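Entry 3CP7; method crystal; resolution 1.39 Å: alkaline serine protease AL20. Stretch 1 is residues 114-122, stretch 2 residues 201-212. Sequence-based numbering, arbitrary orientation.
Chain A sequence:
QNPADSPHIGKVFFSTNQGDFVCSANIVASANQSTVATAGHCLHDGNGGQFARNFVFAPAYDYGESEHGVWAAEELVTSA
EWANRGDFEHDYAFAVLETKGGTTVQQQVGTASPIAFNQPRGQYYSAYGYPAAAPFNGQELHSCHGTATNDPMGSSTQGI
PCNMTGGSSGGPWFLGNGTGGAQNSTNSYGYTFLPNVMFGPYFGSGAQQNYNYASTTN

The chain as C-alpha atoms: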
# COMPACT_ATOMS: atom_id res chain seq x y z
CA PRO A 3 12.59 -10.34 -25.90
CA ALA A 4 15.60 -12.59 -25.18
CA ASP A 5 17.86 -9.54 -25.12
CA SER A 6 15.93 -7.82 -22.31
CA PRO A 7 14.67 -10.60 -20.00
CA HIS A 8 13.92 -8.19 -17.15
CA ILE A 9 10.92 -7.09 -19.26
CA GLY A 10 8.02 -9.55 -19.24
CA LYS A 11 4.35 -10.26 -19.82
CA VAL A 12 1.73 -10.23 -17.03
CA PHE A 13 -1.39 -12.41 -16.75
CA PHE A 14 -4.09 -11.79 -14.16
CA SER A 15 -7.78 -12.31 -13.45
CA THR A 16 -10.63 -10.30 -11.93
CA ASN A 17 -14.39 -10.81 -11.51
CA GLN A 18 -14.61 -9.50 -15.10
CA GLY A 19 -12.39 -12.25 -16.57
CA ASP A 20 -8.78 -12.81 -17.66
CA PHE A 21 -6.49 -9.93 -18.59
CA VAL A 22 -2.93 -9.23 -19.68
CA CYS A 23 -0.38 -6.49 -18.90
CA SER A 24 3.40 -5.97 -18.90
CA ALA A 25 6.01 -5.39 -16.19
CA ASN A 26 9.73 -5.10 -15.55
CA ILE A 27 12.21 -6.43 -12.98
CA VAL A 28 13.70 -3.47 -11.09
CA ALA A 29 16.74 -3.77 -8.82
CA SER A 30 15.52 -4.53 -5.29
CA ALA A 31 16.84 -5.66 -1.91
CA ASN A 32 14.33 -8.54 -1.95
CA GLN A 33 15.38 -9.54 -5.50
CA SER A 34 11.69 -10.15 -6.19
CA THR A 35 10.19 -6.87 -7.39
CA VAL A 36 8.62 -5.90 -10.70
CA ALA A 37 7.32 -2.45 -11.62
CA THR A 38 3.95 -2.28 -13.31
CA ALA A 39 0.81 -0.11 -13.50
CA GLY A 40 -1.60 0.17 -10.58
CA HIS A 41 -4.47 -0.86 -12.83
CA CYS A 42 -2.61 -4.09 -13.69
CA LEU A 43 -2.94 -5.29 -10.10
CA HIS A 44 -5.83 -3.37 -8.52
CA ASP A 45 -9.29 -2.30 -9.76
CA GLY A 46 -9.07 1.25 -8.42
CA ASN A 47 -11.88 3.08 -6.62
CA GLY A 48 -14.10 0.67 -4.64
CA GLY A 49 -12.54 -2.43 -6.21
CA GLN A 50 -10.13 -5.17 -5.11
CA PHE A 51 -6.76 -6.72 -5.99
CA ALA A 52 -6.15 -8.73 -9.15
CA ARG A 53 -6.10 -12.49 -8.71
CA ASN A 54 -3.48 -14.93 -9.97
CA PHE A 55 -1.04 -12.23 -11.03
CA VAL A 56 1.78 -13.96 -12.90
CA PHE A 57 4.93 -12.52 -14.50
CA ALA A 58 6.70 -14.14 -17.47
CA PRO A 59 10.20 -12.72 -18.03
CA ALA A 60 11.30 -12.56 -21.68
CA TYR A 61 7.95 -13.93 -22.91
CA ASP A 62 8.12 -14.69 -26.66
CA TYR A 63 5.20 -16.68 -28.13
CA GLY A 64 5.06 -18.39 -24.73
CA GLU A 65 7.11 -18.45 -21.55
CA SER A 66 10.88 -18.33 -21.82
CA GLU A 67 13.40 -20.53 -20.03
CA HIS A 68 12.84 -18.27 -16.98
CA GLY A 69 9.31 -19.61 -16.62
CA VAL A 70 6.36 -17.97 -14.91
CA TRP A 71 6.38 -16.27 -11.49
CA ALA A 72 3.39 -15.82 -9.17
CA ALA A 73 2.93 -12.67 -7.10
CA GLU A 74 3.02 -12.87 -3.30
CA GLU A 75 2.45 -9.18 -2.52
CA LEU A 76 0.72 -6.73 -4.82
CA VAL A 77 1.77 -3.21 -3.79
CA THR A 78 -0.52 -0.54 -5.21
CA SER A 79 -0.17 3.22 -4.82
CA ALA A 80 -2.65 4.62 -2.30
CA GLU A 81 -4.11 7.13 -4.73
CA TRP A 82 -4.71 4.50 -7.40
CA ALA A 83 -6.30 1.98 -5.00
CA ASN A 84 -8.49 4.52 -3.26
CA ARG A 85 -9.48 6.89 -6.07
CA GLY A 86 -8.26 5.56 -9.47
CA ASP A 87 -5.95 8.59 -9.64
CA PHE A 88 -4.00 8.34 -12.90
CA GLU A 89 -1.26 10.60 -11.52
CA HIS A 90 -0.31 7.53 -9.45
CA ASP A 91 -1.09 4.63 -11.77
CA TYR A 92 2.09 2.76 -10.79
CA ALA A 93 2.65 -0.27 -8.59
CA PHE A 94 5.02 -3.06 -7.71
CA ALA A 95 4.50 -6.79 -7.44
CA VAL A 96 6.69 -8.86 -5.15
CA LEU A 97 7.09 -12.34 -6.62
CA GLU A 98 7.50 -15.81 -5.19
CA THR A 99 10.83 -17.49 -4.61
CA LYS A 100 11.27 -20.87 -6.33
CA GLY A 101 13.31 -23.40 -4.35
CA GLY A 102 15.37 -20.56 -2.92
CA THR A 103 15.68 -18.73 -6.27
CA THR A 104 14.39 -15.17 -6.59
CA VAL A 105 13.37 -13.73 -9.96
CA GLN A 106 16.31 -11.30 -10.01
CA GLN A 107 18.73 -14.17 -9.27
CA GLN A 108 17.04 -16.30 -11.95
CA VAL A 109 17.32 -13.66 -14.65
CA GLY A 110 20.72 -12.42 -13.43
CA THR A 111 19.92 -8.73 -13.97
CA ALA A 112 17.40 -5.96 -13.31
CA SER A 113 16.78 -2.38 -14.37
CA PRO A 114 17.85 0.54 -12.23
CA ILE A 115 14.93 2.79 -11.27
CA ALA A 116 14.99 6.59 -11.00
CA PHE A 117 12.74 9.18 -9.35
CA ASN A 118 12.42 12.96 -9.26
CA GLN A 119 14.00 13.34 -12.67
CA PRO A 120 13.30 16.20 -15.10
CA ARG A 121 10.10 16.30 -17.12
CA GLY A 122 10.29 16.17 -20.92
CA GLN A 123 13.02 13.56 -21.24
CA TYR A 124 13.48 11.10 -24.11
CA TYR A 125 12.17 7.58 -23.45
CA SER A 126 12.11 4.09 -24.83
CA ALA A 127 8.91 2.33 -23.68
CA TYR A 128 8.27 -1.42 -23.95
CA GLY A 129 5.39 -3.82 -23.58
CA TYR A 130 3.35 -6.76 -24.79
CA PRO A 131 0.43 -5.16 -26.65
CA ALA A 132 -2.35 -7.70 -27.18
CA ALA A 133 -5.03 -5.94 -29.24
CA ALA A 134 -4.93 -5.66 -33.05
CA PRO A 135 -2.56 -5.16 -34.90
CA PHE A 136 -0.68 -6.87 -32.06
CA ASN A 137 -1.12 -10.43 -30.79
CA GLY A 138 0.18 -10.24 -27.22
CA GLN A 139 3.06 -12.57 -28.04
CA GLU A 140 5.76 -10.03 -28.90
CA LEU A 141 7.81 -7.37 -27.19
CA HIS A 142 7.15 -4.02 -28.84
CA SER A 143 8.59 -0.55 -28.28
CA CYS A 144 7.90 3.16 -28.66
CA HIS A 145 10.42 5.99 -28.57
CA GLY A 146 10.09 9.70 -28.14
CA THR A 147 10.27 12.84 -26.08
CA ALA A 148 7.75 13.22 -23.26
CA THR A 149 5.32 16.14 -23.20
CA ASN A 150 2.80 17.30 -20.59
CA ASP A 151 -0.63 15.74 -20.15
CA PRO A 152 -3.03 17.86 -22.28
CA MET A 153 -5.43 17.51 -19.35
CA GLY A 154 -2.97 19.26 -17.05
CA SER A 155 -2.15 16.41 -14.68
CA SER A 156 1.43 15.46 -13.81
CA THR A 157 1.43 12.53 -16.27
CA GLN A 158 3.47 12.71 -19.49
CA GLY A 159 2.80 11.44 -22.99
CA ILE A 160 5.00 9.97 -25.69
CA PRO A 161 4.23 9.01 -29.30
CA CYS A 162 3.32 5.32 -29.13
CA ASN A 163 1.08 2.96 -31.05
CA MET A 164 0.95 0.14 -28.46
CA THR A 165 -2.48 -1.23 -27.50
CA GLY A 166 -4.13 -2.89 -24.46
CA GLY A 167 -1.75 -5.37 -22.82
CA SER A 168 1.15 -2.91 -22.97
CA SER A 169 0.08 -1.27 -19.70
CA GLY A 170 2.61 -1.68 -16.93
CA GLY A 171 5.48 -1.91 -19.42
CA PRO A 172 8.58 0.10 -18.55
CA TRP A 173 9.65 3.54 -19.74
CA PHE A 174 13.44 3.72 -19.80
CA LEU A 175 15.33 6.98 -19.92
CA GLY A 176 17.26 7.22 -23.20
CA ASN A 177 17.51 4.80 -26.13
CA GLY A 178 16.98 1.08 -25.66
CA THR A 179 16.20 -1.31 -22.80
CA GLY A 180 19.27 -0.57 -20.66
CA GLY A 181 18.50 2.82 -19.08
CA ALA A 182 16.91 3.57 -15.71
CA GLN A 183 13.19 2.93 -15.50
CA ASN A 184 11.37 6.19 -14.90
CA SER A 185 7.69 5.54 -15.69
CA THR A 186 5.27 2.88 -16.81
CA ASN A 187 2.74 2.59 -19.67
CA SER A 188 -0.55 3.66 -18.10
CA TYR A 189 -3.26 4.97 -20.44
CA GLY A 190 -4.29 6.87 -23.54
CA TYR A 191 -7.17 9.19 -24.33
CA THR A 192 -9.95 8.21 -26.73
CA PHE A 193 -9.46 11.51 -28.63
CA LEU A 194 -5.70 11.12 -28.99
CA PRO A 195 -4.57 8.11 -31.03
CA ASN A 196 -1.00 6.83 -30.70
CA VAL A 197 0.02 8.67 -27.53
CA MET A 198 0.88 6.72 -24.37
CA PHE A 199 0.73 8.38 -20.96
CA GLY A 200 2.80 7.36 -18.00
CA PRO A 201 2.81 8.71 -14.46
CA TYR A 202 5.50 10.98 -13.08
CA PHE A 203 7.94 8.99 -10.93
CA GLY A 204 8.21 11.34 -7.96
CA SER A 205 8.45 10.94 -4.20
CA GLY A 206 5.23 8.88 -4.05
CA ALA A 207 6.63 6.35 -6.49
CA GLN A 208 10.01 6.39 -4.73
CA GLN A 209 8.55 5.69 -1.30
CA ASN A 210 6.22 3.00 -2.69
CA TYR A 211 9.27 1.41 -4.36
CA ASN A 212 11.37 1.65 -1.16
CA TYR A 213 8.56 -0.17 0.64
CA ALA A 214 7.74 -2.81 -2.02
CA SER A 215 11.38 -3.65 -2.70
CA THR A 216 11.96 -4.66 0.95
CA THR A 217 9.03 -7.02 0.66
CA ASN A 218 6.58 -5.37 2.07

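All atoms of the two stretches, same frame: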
# COMPACT_ATOMS: atom_id res chain seq x y z
N PRO A 114 17.86 -0.48 -13.27
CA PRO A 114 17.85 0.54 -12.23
C PRO A 114 16.53 1.30 -12.33
O PRO A 114 15.85 1.23 -13.36
CB PRO A 114 19.03 1.46 -12.60
CG PRO A 114 19.60 0.96 -13.88
CD PRO A 114 18.75 -0.16 -14.40
N ILE A 115 16.17 2.01 -11.27
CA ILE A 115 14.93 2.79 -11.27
C ILE A 115 15.27 4.17 -10.71
O ILE A 115 16.07 4.29 -9.79
CB ILE A 115 13.82 2.05 -10.48
CG1 ILE A 115 12.48 2.79 -10.56
CG2 ILE A 115 14.26 1.78 -9.03
CD1 ILE A 115 11.31 1.96 -10.05
N ALA A 116 14.68 5.20 -11.31
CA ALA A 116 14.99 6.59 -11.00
C ALA A 116 13.73 7.38 -10.69
O ALA A 116 12.66 7.13 -11.26
CB ALA A 116 15.75 7.26 -12.16
N PHE A 117 13.86 8.34 -9.79
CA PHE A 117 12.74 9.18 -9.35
C PHE A 117 13.16 10.64 -9.33
O PHE A 117 14.37 10.96 -9.27
CB PHE A 117 12.29 8.77 -7.95
CG PHE A 117 12.06 7.29 -7.81
CD1 PHE A 117 10.84 6.74 -8.18
CD2 PHE A 117 13.07 6.45 -7.34
CE1 PHE A 117 10.62 5.37 -8.08
CE2 PHE A 117 12.85 5.08 -7.22
CZ PHE A 117 11.63 4.54 -7.58
N ASN A 118 12.17 11.52 -9.35
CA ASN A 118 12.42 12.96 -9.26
C ASN A 118 13.42 13.44 -10.30
O ASN A 118 14.32 14.24 -10.01
CB ASN A 118 12.80 13.36 -7.83
CG ASN A 118 11.63 13.22 -6.88
OD1 ASN A 118 10.55 13.73 -7.14
ND2 ASN A 118 11.84 12.49 -5.80
N GLN A 119 13.21 12.95 -11.51
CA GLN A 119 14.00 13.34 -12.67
C GLN A 119 13.27 14.45 -13.44
O GLN A 119 12.08 14.67 -13.23
CB GLN A 119 14.23 12.12 -13.56
CG GLN A 119 14.97 11.00 -12.86
CD GLN A 119 16.35 11.43 -12.38
OE1 GLN A 119 17.18 11.86 -13.18
NE2 GLN A 119 16.60 11.32 -11.08
N PRO A 120 13.99 15.16 -14.34
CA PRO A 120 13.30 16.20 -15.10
C PRO A 120 12.13 15.67 -15.92
O PRO A 120 12.12 14.50 -16.32
CB PRO A 120 14.40 16.73 -16.03
CG PRO A 120 15.66 16.45 -15.31
CD PRO A 120 15.42 15.11 -14.66
N ARG A 121 11.15 16.54 -16.14
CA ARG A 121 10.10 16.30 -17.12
C ARG A 121 10.64 16.50 -18.53
O ARG A 121 11.65 17.19 -18.73
CB ARG A 121 8.92 17.24 -16.86
CG ARG A 121 8.28 17.03 -15.49
CD ARG A 121 7.09 17.97 -15.25
NE ARG A 121 5.93 17.66 -16.09
CZ ARG A 121 5.07 16.67 -15.87
NH1 ARG A 121 5.24 15.88 -14.82
NH2 ARG A 121 4.06 16.45 -16.69
N GLY A 122 9.98 15.91 -19.51
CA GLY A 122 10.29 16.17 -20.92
C GLY A 122 11.52 15.46 -21.44
O GLY A 122 12.11 15.89 -22.44
N PRO A 201 2.79 7.81 -15.62
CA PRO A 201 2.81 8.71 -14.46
C PRO A 201 4.20 9.26 -14.15
O PRO A 201 5.21 8.61 -14.43
CB PRO A 201 2.32 7.80 -13.32
CG PRO A 201 2.79 6.42 -13.74
CD PRO A 201 2.56 6.41 -15.23
N TYR A 202 4.23 10.43 -13.52
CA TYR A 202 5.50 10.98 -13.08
C TYR A 202 6.05 10.14 -11.92
O TYR A 202 5.35 9.88 -10.93
CB TYR A 202 5.36 12.45 -12.68
CG TYR A 202 6.68 13.07 -12.29
CD1 TYR A 202 7.00 13.28 -10.95
CD2 TYR A 202 7.61 13.41 -13.27
CE1 TYR A 202 8.22 13.82 -10.59
CE2 TYR A 202 8.85 13.96 -12.91
CZ TYR A 202 9.13 14.17 -11.57
OH TYR A 202 10.35 14.69 -11.22
N PHE A 203 7.30 9.72 -12.03
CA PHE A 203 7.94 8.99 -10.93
C PHE A 203 8.55 10.00 -9.96
O PHE A 203 9.70 10.44 -10.14
CB PHE A 203 8.99 8.01 -11.46
CG PHE A 203 8.47 6.60 -11.72
CD1 PHE A 203 7.11 6.33 -11.97
CD2 PHE A 203 9.36 5.54 -11.76
CE1 PHE A 203 6.66 5.01 -12.20
CE2 PHE A 203 8.92 4.23 -12.01
CZ PHE A 203 7.58 3.97 -12.23
N GLY A 204 7.77 10.38 -8.96
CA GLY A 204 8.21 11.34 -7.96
C GLY A 204 8.43 10.69 -6.61
O GLY A 204 8.76 9.50 -6.54
N SER A 205 8.20 11.44 -5.54
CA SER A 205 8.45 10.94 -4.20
C SER A 205 7.44 9.87 -3.77
O SER A 205 7.76 9.00 -2.96
CB SER A 205 8.48 12.07 -3.18
OG SER A 205 7.29 12.85 -3.26
N GLY A 206 6.22 9.93 -4.32
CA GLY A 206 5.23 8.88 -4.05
C GLY A 206 5.72 7.55 -4.59
O GLY A 206 5.75 6.54 -3.87
N ALA A 207 6.11 7.55 -5.86
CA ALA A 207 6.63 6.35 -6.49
C ALA A 207 7.89 5.88 -5.77
O ALA A 207 8.06 4.68 -5.56
CB ALA A 207 6.88 6.58 -7.96
N GLN A 208 8.77 6.80 -5.38
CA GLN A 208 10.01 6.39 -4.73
C GLN A 208 9.75 5.70 -3.39
O GLN A 208 10.33 4.65 -3.10
CB GLN A 208 10.93 7.58 -4.50
CG GLN A 208 12.26 7.12 -3.89
CD GLN A 208 13.35 8.14 -4.00
OE1 GLN A 208 13.09 9.32 -4.21
NE2 GLN A 208 14.59 7.70 -3.84
N GLN A 209 8.87 6.28 -2.59
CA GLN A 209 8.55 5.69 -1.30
C GLN A 209 7.78 4.37 -1.41
O GLN A 209 7.97 3.48 -0.61
CB GLN A 209 7.82 6.70 -0.42
CG GLN A 209 8.72 7.86 -0.02
CD GLN A 209 8.02 8.89 0.80
OE1 GLN A 209 8.26 9.01 2.00
NE2 GLN A 209 7.14 9.64 0.17
N ASN A 210 6.91 4.26 -2.42
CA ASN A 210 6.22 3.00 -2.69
C ASN A 210 7.23 1.93 -3.10
O ASN A 210 7.18 0.79 -2.62
CB ASN A 210 5.17 3.23 -3.79
CG ASN A 210 4.01 2.22 -3.79
OD1 ASN A 210 3.49 1.81 -2.72
ND2 ASN A 210 3.46 1.99 -5.00
N TYR A 211 8.17 2.30 -3.97
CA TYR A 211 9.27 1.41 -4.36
C TYR A 211 10.15 1.00 -3.16
O TYR A 211 10.46 -0.19 -3.01
CB TYR A 211 10.14 2.07 -5.44
CG TYR A 211 11.49 1.41 -5.57
CD1 TYR A 211 12.62 1.99 -4.98
CD2 TYR A 211 11.64 0.20 -6.24
CE1 TYR A 211 13.86 1.37 -5.07
CE2 TYR A 211 12.88 -0.42 -6.34
CZ TYR A 211 13.98 0.18 -5.75
OH TYR A 211 15.22 -0.42 -5.84
N ASN A 212 10.53 1.96 -2.33
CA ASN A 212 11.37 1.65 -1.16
C ASN A 212 10.69 0.58 -0.31
O ASN A 212 11.32 -0.38 0.17
CB ASN A 212 11.61 2.90 -0.32
CG ASN A 212 12.53 3.91 -0.97
OD1 ASN A 212 12.55 5.06 -0.56
ND2 ASN A 212 13.28 3.49 -1.98
O HOH W 1 8.02 14.26 -6.14
O HOH W 2 14.49 11.30 -5.34
O HOH W 3 10.49 16.16 -8.61
O HOH W 4 11.05 11.31 -12.38

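Residues 114-122 have no regular helix or strand; the chain is extended through Phe117 and bends at Asn118. It packs against the loop residues Tyr202 to Gly204 and the helix that begins at Ser205. The contact buries 618 Å² counted over both sides.

The main bump is Phe117. It has the largest area covered by the partner stretch of any residue here. Its CA-to-CB bond points toward the other stretch, and chi1 in the m well lays the ring along the first turn of the helix. The hollow that receives it is lined by Phe203, Gly204, Ala207, Gln208 and Tyr211. Gln208 covers one face of the ring: its CA lies 3.5 Å from the ring centroid of Phe117, nearly on the ring normal, a CH-pi contact. Ala207 offers its backbone and its small methyl to the ring: Phe117 CE1 is 3.6 Å from Ala207 C and 3.9 Å from Ala207 CB. Phe117 CZ reaches 3.6 Å from Tyr211 CB. The rings of Phe117 and Phe203 are near parallel but slid apart, with planes at 20° and centroids 5.8 Å apart, so they touch with little overlap.

Ile115 is the second bump. Both chi angles are t. Ile115 lies between the rings of Tyr211 and Phe203. Ile115 CG2 sits over the face of Tyr211, 3.8 Å from that ring's centroid. Ile115 CD1 packs 3.8 Å from Phe203 CE2. A branched aliphatic side chain suits this place because it can touch both aromatics at once. Ala116, between the two bumps, points its CB away; its carbonyl O approaches the edge of the Phe203 ring, 3.7 Å from CD2.

The backbones are pinned at one point. Asn118 N donates to Phe203 O at 2.8 Å, with a good angle of 161°. Phe117 CA also lies 3.4 Å from Phe203 O, a CA-H...O contact. Asn118 has positive phi, and its CB points away, but the amide end returns toward the helix start. There Asn118 OD1 lies 3.4 Å from Gly204 CA. Gly204 is the N-cap residue. An ideal CB on it would be crowded by Tyr202 CD1, 3.2 Å away, so the absence of a side chain suits the turn.

Water fills the gaps around Asn118. Water 1 joins Asn118 OD1 to Ser205 N, and so serves a free amide at the start of the helix. Water 2 links Asn118 ND2 to Gln208 OE1. Water 3 bridges Asn118 OD1 and Tyr202 OH.

Tyr202 closes the other end. Its CA-to-CB bond points toward stretch 1, and its OH donates to Gln119 O at 2.7 Å. A tyrosine fits because its ring spans the gap and its hydroxyl meets the carbonyl. Gln119 turns the end of its own side chain away and donates from NE2 to Phe117 O at 2.9 Å, which braces the bend within stretch 1. Arg121 flanks the same ring, with NH1 3.8 Å from Tyr202 CD2; its guanidinium is hydrogen-bonded elsewhere in the structure.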